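Local structure of LPXTG cell wall surface protein (Streptococcus gordonii, 4IGB) at residues 187-192 / 421-426; 292-297 / 413-418; 333-338 / 387-392. The protein probably serves as an adhesin displayed on the bacterial cell wall by way of an LPXTG sorting motif, the two N-terminal domains making up this chain. All coordinates share one frame; numbering follows the deposited sequence.

In the fold
Followed from the N terminus, the chain opens three loops and closes them in reverse order, so the contacts nest without crossing. Residues 187-192, in a loop of the N-terminal domain, open interaction 1; 292-297, leading into strand 295-304 of the N2 domain, open interaction 2; strand 333-338 opens interaction 3. Segment 387-392 then closes interaction 3, 413-418 closes interaction 2 and 421-426 closes interaction 1. Interactions 2 and 3 both lie inside N2, with centres about 7 Å apart, and are joined by backbone pairing of strands 333-338 and 409-417. Interaction 1, its centre about 9 Å from that of interaction 2, ties N2 to the N-terminal domain through strand 420-423, the neighbour of 409-417.

Interaction 1. Residues 187-192 / 421-426; sequences ETDLKL and SAPSNQ
The chi1 of Asp189, 43°, tucks CG between the backbone N and the carbonyl carbon, which carries the carboxylate to the side where Pro423 lies. Across from it, the chi1 of Ser421, -95°, is well away from a staggered value and brings OG within range of a water shared with the other segment. The two side chains meet at their first carbons, Asp189 CB and Ser421 CB, 3.8 Å apart. Beyond them Asp189 OD2 comes no closer than 4.2 Å to Pro423 CG, a loose touch in which carboxylate and ring approach from opposite directions.

No direct hydrogen bond joins the segments; the polar link runs through water. One water donates to Asp189 O at 2.9 Å and accepts from Ser421 N, also at 2.9 Å. A second donates to Asp189 O at 2.7 Å and is weakly bonded to Ser421 OG at 3.1 Å. A single carbonyl oxygen thus takes two water protons, while Asp189 OD1 is bonded to Tyr182 OH within its own domain.

With 128 Å² buried in all, this is a small, partly hydrated surface contact between two domains. On one side the loop that holds Asp189 follows strand 170-182, on which Leu190 packs at Ile180 and Tyr182. On the other, Ser421 and Ala422 belong to strand 420-423, whose backbone pairs with strand 409-417 and whose Ser421 side chain rests against His416.

Interaction 2. Residues 292-297 / 413-418; sequences PRPVLE and VTLHVD
Pro294 faces Leu415 with their CA atoms 7.1 Å apart, and Leu296 faces Val413 with CA atoms 7.3 Å apart. The chains run in broadly opposite senses, advancing two residues on one side for two on the other, yet no backbone hydrogen bond crosses between them: the spacing is too wide for paired strands. Residues 295-297 are strand, and alternation that begins at Pro294, just before it, turns Pro294 and Leu296 inward while Val295 points away. The same alternation on the other segment brings Val413 and Leu415 in and sends Thr414 outward.

What fills the gap is apolar. Pro294 CG touches Leu415 CB at 3.8 Å, the two side chains crossing at about a right angle; with CG of Leu415 anti to its N (chi1 174°), the contact falls on the stem of the leucine and not on its methyls. Leu296 meets Val413 more loosely, its CD1 4.3 Å from Val413 CG1 and its CD2 4.2 Å from Val413 N.

Together these four buried residues form part of the core of the N2 domain, a beta fold of the Adhesin clan. Strand 295-304 there pairs with 310-317, and 409-417 pairs with 333-338. Phe317 of strand 310-317 packs against Pro294, Val413 and Leu415 alike.

Ser424 and Asn425 bridge the two backbones: Ser424 pairs with the backbone of Val413, while the side-chain oxygen Asn425 OD1 receives Leu296 N. Strand 427-432, which follows, pairs with both 295-304 and 409-417 and so lies between them in the sheet. Arg293, just before Pro294, adds a bond from NE to Pro423 O.

Interaction 3. Residues 333-338 / 387-392; sequences IEMVQK and SDIIIT
Glu334 O receives the backbone N of His416, next to the residue, Met335, that meets Ile389 and Ile391; two residues further, Val336 N gives to the carbonyl of Thr414. These antiparallel bonds fix strand 333-338 against 409-417, and the Met335 backbone, bonded to Val374, fixes it against strand 371-376. The methionine side chain is therefore carried by an inner strand of one layer and projects across to strand 389-397, which pairs with 310-317 and 343-352. This is face-to-face packing of two layers of a beta sandwich, consistent with the immunoglobulin-like folds of the Adhesin clan. The evidence is that the two segments share no hydrogen bond and that their closest CA atoms, Met335 CA and Ile391 CA, stand 8.8 Å apart.

The strands run in roughly the same sense, and alternation puts Met335 opposite two isoleucines two residues apart, while Ile390 between them points the other way. Met335 serves each isoleucine with a different part of its chain. A bend at chi2 (72°) swings SD and CE round toward Ile389, leaving the CB-CG stem beside Ile391. Along that stem Ile391 CD1 lies 3.8 Å from Met335 CG and 3.9 Å from Met335 CB. Both isoleucines reach in with an extended CG1 arm (chi2 176° for Ile389, 177° for Ile391).

Phe317 packs against both Met335 and Ile391, and Leu415 also lies on Met335, extending the hydrophobic core. At the far end of the methionine its methyl is held by two branches of one residue: Met335 CE is 3.7 Å from Ile389 CD1 and 3.8 Å from Ile389 CG2.

Interaction 1. Residues 187-192 / 421-426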
loop_
_atom_site.group_PDB
_atom_site.type_symbol
_atom_site.label_atom_id
_atom_site.label_comp_id
_atom_site.label_asym_id
_atom_site.label_seq_id
_atom_site.Cartn_x
_atom_site.Cartn_y
_atom_site.Cartn_z
ATOM N N GLU B 187 -6.722 -14.380 -4.426
ATOM C CA GLU B 187 -5.388 -13.986 -4.011
ATOM C C GLU B 187 -5.156 -12.491 -4.234
ATOM O O GLU B 187 -5.462 -11.962 -5.293
ATOM C CB GLU B 187 -4.338 -14.835 -4.731
ATOM C CG GLU B 187 -4.309 -16.294 -4.241
ATOM C CD GLU B 187 -3.668 -17.248 -5.249
ATOM O OE1 GLU B 187 -2.527 -17.702 -5.004
ATOM O OE2 GLU B 187 -4.318 -17.549 -6.281
ATOM N N THR B 188 -4.646 -11.807 -3.218
ATOM C CA THR B 188 -4.459 -10.365 -3.312
ATOM C C THR B 188 -3.073 -10.061 -3.887
ATOM O O THR B 188 -2.068 -10.189 -3.200
ATOM C CB THR B 188 -4.655 -9.662 -1.942
ATOM O OG1 THR B 188 -5.941 -10.004 -1.403
ATOM C CG2 THR B 188 -4.564 -8.137 -2.096
ATOM N N ASP B 189 -3.048 -9.680 -5.162
ATOM C CA ASP B 189 -1.819 -9.343 -5.891
ATOM C C ASP B 189 -1.394 -7.886 -5.660
ATOM O O ASP B 189 -0.346 -7.456 -6.132
ATOM C CB ASP B 189 -2.029 -9.586 -7.393
ATOM C CG ASP B 189 -3.406 -9.077 -7.897
ATOM O OD1 ASP B 189 -4.063 -8.270 -7.193
ATOM O OD2 ASP B 189 -3.843 -9.491 -9.003
ATOM N N LEU B 190 -2.211 -7.127 -4.944
ATOM C CA LEU B 190 -1.908 -5.718 -4.678
ATOM C C LEU B 190 -0.723 -5.560 -3.748
ATOM O O LEU B 190 -0.565 -6.320 -2.795
ATOM C CB LEU B 190 -3.120 -5.017 -4.073
ATOM C CG LEU B 190 -4.417 -5.108 -4.882
ATOM C CD1 LEU B 190 -5.563 -4.442 -4.145
ATOM C CD2 LEU B 190 -4.231 -4.494 -6.281
ATOM N N LYS B 191 0.107 -4.557 -4.021
ATOM C CA LYS B 191 1.266 -4.278 -3.179
ATOM C C LYS B 191 1.020 -3.022 -2.358
ATOM O O LYS B 191 0.992 -1.902 -2.883
ATOM C CB LYS B 191 2.541 -4.159 -4.027
ATOM C CG LYS B 191 2.848 -5.429 -4.832
ATOM C CD LYS B 191 3.003 -6.663 -3.946
ATOM C CE LYS B 191 2.996 -7.922 -4.811
ATOM N NZ LYS B 191 2.910 -9.175 -4.004
ATOM N N LEU B 192 0.843 -3.212 -1.061
ATOM C CA LEU B 192 0.460 -2.111 -0.201
ATOM C C LEU B 192 1.503 -1.014 -0.246
ATOM O O LEU B 192 2.680 -1.277 -0.106
ATOM C CB LEU B 192 0.316 -2.584 1.242
ATOM C CG LEU B 192 0.027 -1.449 2.210
ATOM C CD1 LEU B 192 -1.323 -0.796 1.889
ATOM C CD2 LEU B 192 0.069 -1.962 3.659
ATOM N N SER B 421 1.080 -6.261 -10.318
ATOM C CA SER B 421 0.328 -7.119 -11.204
ATOM C C SER B 421 -0.909 -6.395 -11.651
ATOM O O SER B 421 -1.500 -5.676 -10.870
ATOM C CB SER B 421 -0.119 -8.379 -10.468
ATOM O OG SER B 421 0.799 -9.410 -10.680
ATOM N N ALA B 422 -1.298 -6.596 -12.905
ATOM C CA ALA B 422 -2.595 -6.144 -13.383
ATOM C C ALA B 422 -3.135 -7.125 -14.418
ATOM O O ALA B 422 -2.653 -7.170 -15.544
ATOM C CB ALA B 422 -2.492 -4.765 -13.983
ATOM N N PRO B 423 -4.162 -7.895 -14.046
ATOM C CA PRO B 423 -4.752 -8.797 -15.037
ATOM C C PRO B 423 -5.652 -8.051 -16.000
ATOM O O PRO B 423 -6.257 -7.060 -15.629
ATOM C CB PRO B 423 -5.600 -9.763 -14.194
ATOM C CG PRO B 423 -5.582 -9.203 -12.766
ATOM C CD PRO B 423 -4.946 -7.847 -12.803
ATOM N N SER B 424 -5.742 -8.553 -17.224
ATOM C CA SER B 424 -6.648 -8.015 -18.226
ATOM C C SER B 424 -8.077 -8.429 -17.891
ATOM O O SER B 424 -8.312 -9.175 -16.941
ATOM C CB SER B 424 -6.293 -8.585 -19.591
ATOM O OG SER B 424 -6.674 -9.954 -19.653
ATOM N N ASN B 425 -9.031 -7.946 -18.676
ATOM C CA ASN B 425 -10.361 -8.530 -18.660
ATOM C C ASN B 425 -10.225 -9.951 -19.175
ATOM O O ASN B 425 -9.285 -10.260 -19.921
ATOM C CB ASN B 425 -11.277 -7.758 -19.601
ATOM C CG ASN B 425 -10.704 -7.661 -20.995
ATOM O OD1 ASN B 425 -9.689 -6.998 -21.209
ATOM N ND2 ASN B 425 -11.328 -8.345 -21.948
ATOM N N GLN B 426 -11.157 -10.813 -18.784
ATOM C CA GLN B 426 -11.219 -12.163 -19.326
ATOM C C GLN B 426 -12.041 -12.202 -20.621
ATOM O O GLN B 426 -13.051 -11.510 -20.746
ATOM C CB GLN B 426 -11.814 -13.126 -18.300
ATOM C CG GLN B 426 -11.818 -14.578 -18.771
ATOM C CD GLN B 426 -12.558 -15.491 -17.819
ATOM O OE1 GLN B 426 -11.948 -16.259 -17.077
ATOM N NE2 GLN B 426 -13.885 -15.413 -17.837
HETATM O O HOH W 1 0.172 -5.201 -7.811
HETATM O O HOH W 2 1.571 -8.339 -7.886
#

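Interaction 2. Residues 292-297 / 413-418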
loop_
_atom_site.group_PDB
_atom_site.type_symbol
_atom_site.label_atom_id
_atom_site.label_comp_id
_atom_site.label_asym_id
_atom_site.label_seq_id
_atom_site.Cartn_x
_atom_site.Cartn_y
_atom_site.Cartn_z
ATOM N N PRO B 292 -5.558 2.524 -17.502
ATOM C CA PRO B 292 -6.404 1.321 -17.588
ATOM C C PRO B 292 -5.673 -0.010 -17.431
ATOM O O PRO B 292 -4.488 -0.106 -17.701
ATOM C CB PRO B 292 -6.990 1.407 -19.004
ATOM C CG PRO B 292 -5.994 2.228 -19.769
ATOM C CD PRO B 292 -5.464 3.234 -18.788
ATOM N N ARG B 293 -6.404 -1.032 -17.009
ATOM C CA ARG B 293 -5.893 -2.394 -16.987
ATOM C C ARG B 293 -5.623 -2.829 -18.417
ATOM O O ARG B 293 -6.095 -2.194 -19.360
ATOM C CB ARG B 293 -6.925 -3.340 -16.360
ATOM C CG ARG B 293 -7.229 -3.043 -14.907
ATOM C CD ARG B 293 -8.565 -3.666 -14.486
ATOM N NE ARG B 293 -8.670 -5.079 -14.861
ATOM C CZ ARG B 293 -9.762 -5.819 -14.678
ATOM N NH1 ARG B 293 -9.778 -7.100 -15.032
ATOM N NH2 ARG B 293 -10.845 -5.278 -14.133
ATOM N N PRO B 294 -4.862 -3.919 -18.586
ATOM C CA PRO B 294 -4.676 -4.424 -19.948
ATOM C C PRO B 294 -6.013 -4.769 -20.591
ATOM O O PRO B 294 -6.933 -5.252 -19.920
ATOM C CB PRO B 294 -3.818 -5.678 -19.736
ATOM C CG PRO B 294 -3.003 -5.329 -18.519
ATOM C CD PRO B 294 -3.967 -4.583 -17.622
ATOM N N VAL B 295 -6.108 -4.497 -21.888
ATOM C CA VAL B 295 -7.298 -4.799 -22.667
ATOM C C VAL B 295 -7.047 -6.021 -23.549
ATOM O O VAL B 295 -6.126 -6.035 -24.378
ATOM C CB VAL B 295 -7.706 -3.601 -23.558
ATOM C CG1 VAL B 295 -8.922 -3.955 -24.389
ATOM C CG2 VAL B 295 -7.981 -2.374 -22.689
ATOM N N LEU B 296 -7.864 -7.047 -23.360
ATOM C CA LEU B 296 -7.686 -8.292 -24.079
ATOM C C LEU B 296 -8.849 -8.510 -25.015
ATOM O O LEU B 296 -10.000 -8.316 -24.633
ATOM C CB LEU B 296 -7.577 -9.465 -23.101
ATOM C CG LEU B 296 -7.394 -10.849 -23.733
ATOM C CD1 LEU B 296 -6.048 -10.916 -24.451
ATOM C CD2 LEU B 296 -7.502 -11.940 -22.679
ATOM N N GLU B 297 -8.541 -8.922 -26.238
ATOM C CA GLU B 297 -9.552 -9.189 -27.245
ATOM C C GLU B 297 -9.255 -10.539 -27.885
ATOM O O GLU B 297 -8.104 -10.949 -27.966
ATOM C CB GLU B 297 -9.533 -8.089 -28.314
ATOM C CG GLU B 297 -9.535 -6.676 -27.744
ATOM C CD GLU B 297 -9.315 -5.605 -28.810
ATOM O OE1 GLU B 297 -8.256 -4.941 -28.791
ATOM O OE2 GLU B 297 -10.206 -5.418 -29.661
ATOM N N VAL B 413 -4.754 -12.273 -19.583
ATOM C CA VAL B 413 -3.329 -12.022 -19.622
ATOM C C VAL B 413 -3.008 -11.095 -18.480
ATOM O O VAL B 413 -3.878 -10.354 -18.035
ATOM C CB VAL B 413 -2.847 -11.478 -20.994
ATOM C CG1 VAL B 413 -3.292 -10.013 -21.215
ATOM C CG2 VAL B 413 -1.360 -11.600 -21.091
ATOM N N THR B 414 -1.777 -11.161 -17.982
ATOM C CA THR B 414 -1.378 -10.372 -16.813
ATOM C C THR B 414 -0.115 -9.554 -17.033
ATOM O O THR B 414 0.923 -10.088 -17.414
ATOM C CB THR B 414 -1.168 -11.274 -15.579
ATOM O OG1 THR B 414 -2.384 -11.971 -15.310
ATOM C CG2 THR B 414 -0.789 -10.448 -14.352
ATOM N N LEU B 415 -0.202 -8.258 -16.765
ATOM C CA LEU B 415 0.955 -7.387 -16.871
ATOM C C LEU B 415 1.665 -7.364 -15.540
ATOM O O LEU B 415 1.035 -7.251 -14.491
ATOM C CB LEU B 415 0.537 -5.972 -17.252
ATOM C CG LEU B 415 1.608 -4.880 -17.285
ATOM C CD1 LEU B 415 2.704 -5.181 -18.310
ATOM C CD2 LEU B 415 0.956 -3.528 -17.581
ATOM N N HIS B 416 2.980 -7.506 -15.598
ATOM C CA HIS B 416 3.816 -7.299 -14.437
ATOM C C HIS B 416 4.739 -6.115 -14.673
ATOM O O HIS B 416 5.306 -5.962 -15.754
ATOM C CB HIS B 416 4.630 -8.549 -14.139
ATOM C CG HIS B 416 3.788 -9.748 -13.857
ATOM N ND1 HIS B 416 3.459 -10.138 -12.579
ATOM C CD2 HIS B 416 3.176 -10.624 -14.688
ATOM C CE1 HIS B 416 2.693 -11.215 -12.632
ATOM N NE2 HIS B 416 2.509 -11.533 -13.901
ATOM N N VAL B 417 4.868 -5.286 -13.646
ATOM C CA VAL B 417 5.765 -4.143 -13.625
ATOM C C VAL B 417 6.411 -4.229 -12.243
ATOM O O VAL B 417 5.713 -4.139 -11.249
ATOM C CB VAL B 417 4.973 -2.817 -13.746
ATOM C CG1 VAL B 417 5.891 -1.612 -13.563
ATOM C CG2 VAL B 417 4.242 -2.746 -15.094
ATOM N N ASP B 418 7.725 -4.450 -12.186
ATOM C CA ASP B 418 8.377 -4.912 -10.949
ATOM C C ASP B 418 7.536 -6.028 -10.312
ATOM O O ASP B 418 7.223 -7.001 -10.984
ATOM C CB ASP B 418 8.628 -3.766 -9.971
ATOM C CG ASP B 418 9.634 -2.763 -10.498
ATOM O OD1 ASP B 418 10.294 -3.062 -11.519
ATOM O OD2 ASP B 418 9.775 -1.685 -9.884
#

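Interaction 3. Residues 333-338 / 387-392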
loop_
_atom_site.group_PDB
_atom_site.type_symbol
_atom_site.label_atom_id
_atom_site.label_comp_id
_atom_site.label_asym_id
_atom_site.label_seq_id
_atom_site.Cartn_x
_atom_site.Cartn_y
_atom_site.Cartn_z
ATOM N N ILE B 333 9.424 -5.312 -16.914
ATOM C CA ILE B 333 8.051 -5.360 -17.361
ATOM C C ILE B 333 7.861 -6.649 -18.138
ATOM O O ILE B 333 8.639 -6.954 -19.037
ATOM C CB ILE B 333 7.699 -4.176 -18.270
ATOM C CG1 ILE B 333 7.792 -2.848 -17.496
ATOM C CG2 ILE B 333 6.305 -4.356 -18.859
ATOM C CD1 ILE B 333 7.609 -1.591 -18.416
ATOM N N GLU B 334 6.824 -7.400 -17.792
ATOM C CA GLU B 334 6.549 -8.665 -18.441
ATOM C C GLU B 334 5.052 -8.822 -18.609
ATOM O O GLU B 334 4.265 -8.225 -17.872
ATOM C CB GLU B 334 7.119 -9.828 -17.617
ATOM C CG GLU B 334 8.565 -9.622 -17.203
ATOM C CD GLU B 334 9.138 -10.798 -16.408
ATOM O OE1 GLU B 334 8.390 -11.763 -16.124
ATOM O OE2 GLU B 334 10.348 -10.748 -16.065
ATOM N N MET B 335 4.666 -9.614 -19.602
ATOM C CA MET B 335 3.278 -9.954 -19.821
ATOM C C MET B 335 3.231 -11.467 -19.864
ATOM O O MET B 335 4.000 -12.096 -20.599
ATOM C CB MET B 335 2.778 -9.379 -21.148
ATOM C CG MET B 335 2.908 -7.865 -21.250
ATOM S SD MET B 335 4.615 -7.343 -21.437
ATOM C CE MET B 335 4.355 -5.657 -22.046
ATOM N N VAL B 336 2.339 -12.037 -19.063
ATOM C CA VAL B 336 2.248 -13.477 -18.894
ATOM C C VAL B 336 0.937 -13.953 -19.477
ATOM O O VAL B 336 -0.131 -13.540 -19.022
ATOM C CB VAL B 336 2.247 -13.876 -17.400
ATOM C CG1 VAL B 336 2.038 -15.377 -17.254
ATOM C CG2 VAL B 336 3.537 -13.459 -16.717
ATOM N N GLN B 337 1.023 -14.809 -20.487
ATOM C CA GLN B 337 -0.147 -15.472 -21.051
ATOM C C GLN B 337 -0.176 -16.920 -20.578
ATOM O O GLN B 337 0.867 -17.521 -20.307
ATOM C CB GLN B 337 -0.083 -15.475 -22.580
ATOM C CG GLN B 337 -1.069 -14.568 -23.270
ATOM C CD GLN B 337 -2.531 -14.990 -23.125
ATOM O OE1 GLN B 337 -2.878 -15.841 -22.304
ATOM N NE2 GLN B 337 -3.400 -14.379 -23.936
ATOM N N LYS B 338 -1.367 -17.491 -20.484
ATOM C CA LYS B 338 -1.456 -18.930 -20.288
ATOM C C LYS B 338 -2.643 -19.431 -21.079
ATOM O O LYS B 338 -3.756 -18.944 -20.925
ATOM C CB LYS B 338 -1.583 -19.298 -18.807
ATOM C CG LYS B 338 -1.588 -20.807 -18.563
ATOM C CD LYS B 338 -1.698 -21.142 -17.076
ATOM C CE LYS B 338 -1.784 -22.646 -16.852
ATOM N NZ LYS B 338 -2.385 -22.957 -15.517
ATOM N N SER B 387 4.159 4.727 -24.807
ATOM C CA SER B 387 2.982 4.253 -25.523
ATOM C C SER B 387 2.617 2.816 -25.167
ATOM O O SER B 387 3.469 2.039 -24.730
ATOM C CB SER B 387 3.172 4.394 -27.036
ATOM O OG SER B 387 3.375 5.758 -27.383
ATOM N N ASP B 388 1.340 2.487 -25.338
ATOM C CA ASP B 388 0.840 1.142 -25.077
ATOM C C ASP B 388 1.693 0.104 -25.789
ATOM O O ASP B 388 2.201 0.342 -26.884
ATOM C CB ASP B 388 -0.590 1.003 -25.590
ATOM C CG ASP B 388 -1.608 1.734 -24.728
ATOM O OD1 ASP B 388 -1.235 2.393 -23.726
ATOM O OD2 ASP B 388 -2.804 1.651 -25.075
ATOM N N ILE B 389 1.832 -1.060 -25.173
ATOM C CA ILE B 389 2.484 -2.182 -25.832
ATOM C C ILE B 389 1.387 -3.139 -26.241
ATOM O O ILE B 389 0.505 -3.432 -25.447
ATOM C CB ILE B 389 3.475 -2.871 -24.894
ATOM C CG1 ILE B 389 4.543 -1.859 -24.462
ATOM C CG2 ILE B 389 4.052 -4.131 -25.545
ATOM C CD1 ILE B 389 5.536 -2.388 -23.449
ATOM N N ILE B 390 1.423 -3.593 -27.490
ATOM C CA ILE B 390 0.360 -4.427 -28.031
ATOM C C ILE B 390 0.944 -5.769 -28.409
ATOM O O ILE B 390 1.856 -5.842 -29.233
ATOM C CB ILE B 390 -0.231 -3.833 -29.325
ATOM C CG1 ILE B 390 -0.427 -2.320 -29.202
ATOM C CG2 ILE B 390 -1.510 -4.540 -29.716
ATOM C CD1 ILE B 390 -1.293 -1.922 -28.080
ATOM N N ILE B 391 0.417 -6.840 -27.827
ATOM C CA ILE B 391 0.928 -8.163 -28.154
ATOM C C ILE B 391 -0.167 -8.983 -28.789
ATOM O O ILE B 391 -1.258 -9.121 -28.230
ATOM C CB ILE B 391 1.448 -8.906 -26.920
ATOM C CG1 ILE B 391 2.494 -8.065 -26.194
ATOM C CG2 ILE B 391 1.975 -10.277 -27.313
ATOM C CD1 ILE B 391 2.998 -8.704 -24.948
ATOM N N THR B 392 0.129 -9.528 -29.963
ATOM C CA THR B 392 -0.839 -10.354 -30.663
ATOM C C THR B 392 -0.381 -11.812 -30.678
ATOM O O THR B 392 0.666 -12.127 -31.225
ATOM C CB THR B 392 -1.052 -9.822 -32.091
ATOM O OG1 THR B 392 -1.420 -8.441 -32.004
ATOM C CG2 THR B 392 -2.160 -10.589 -32.789
#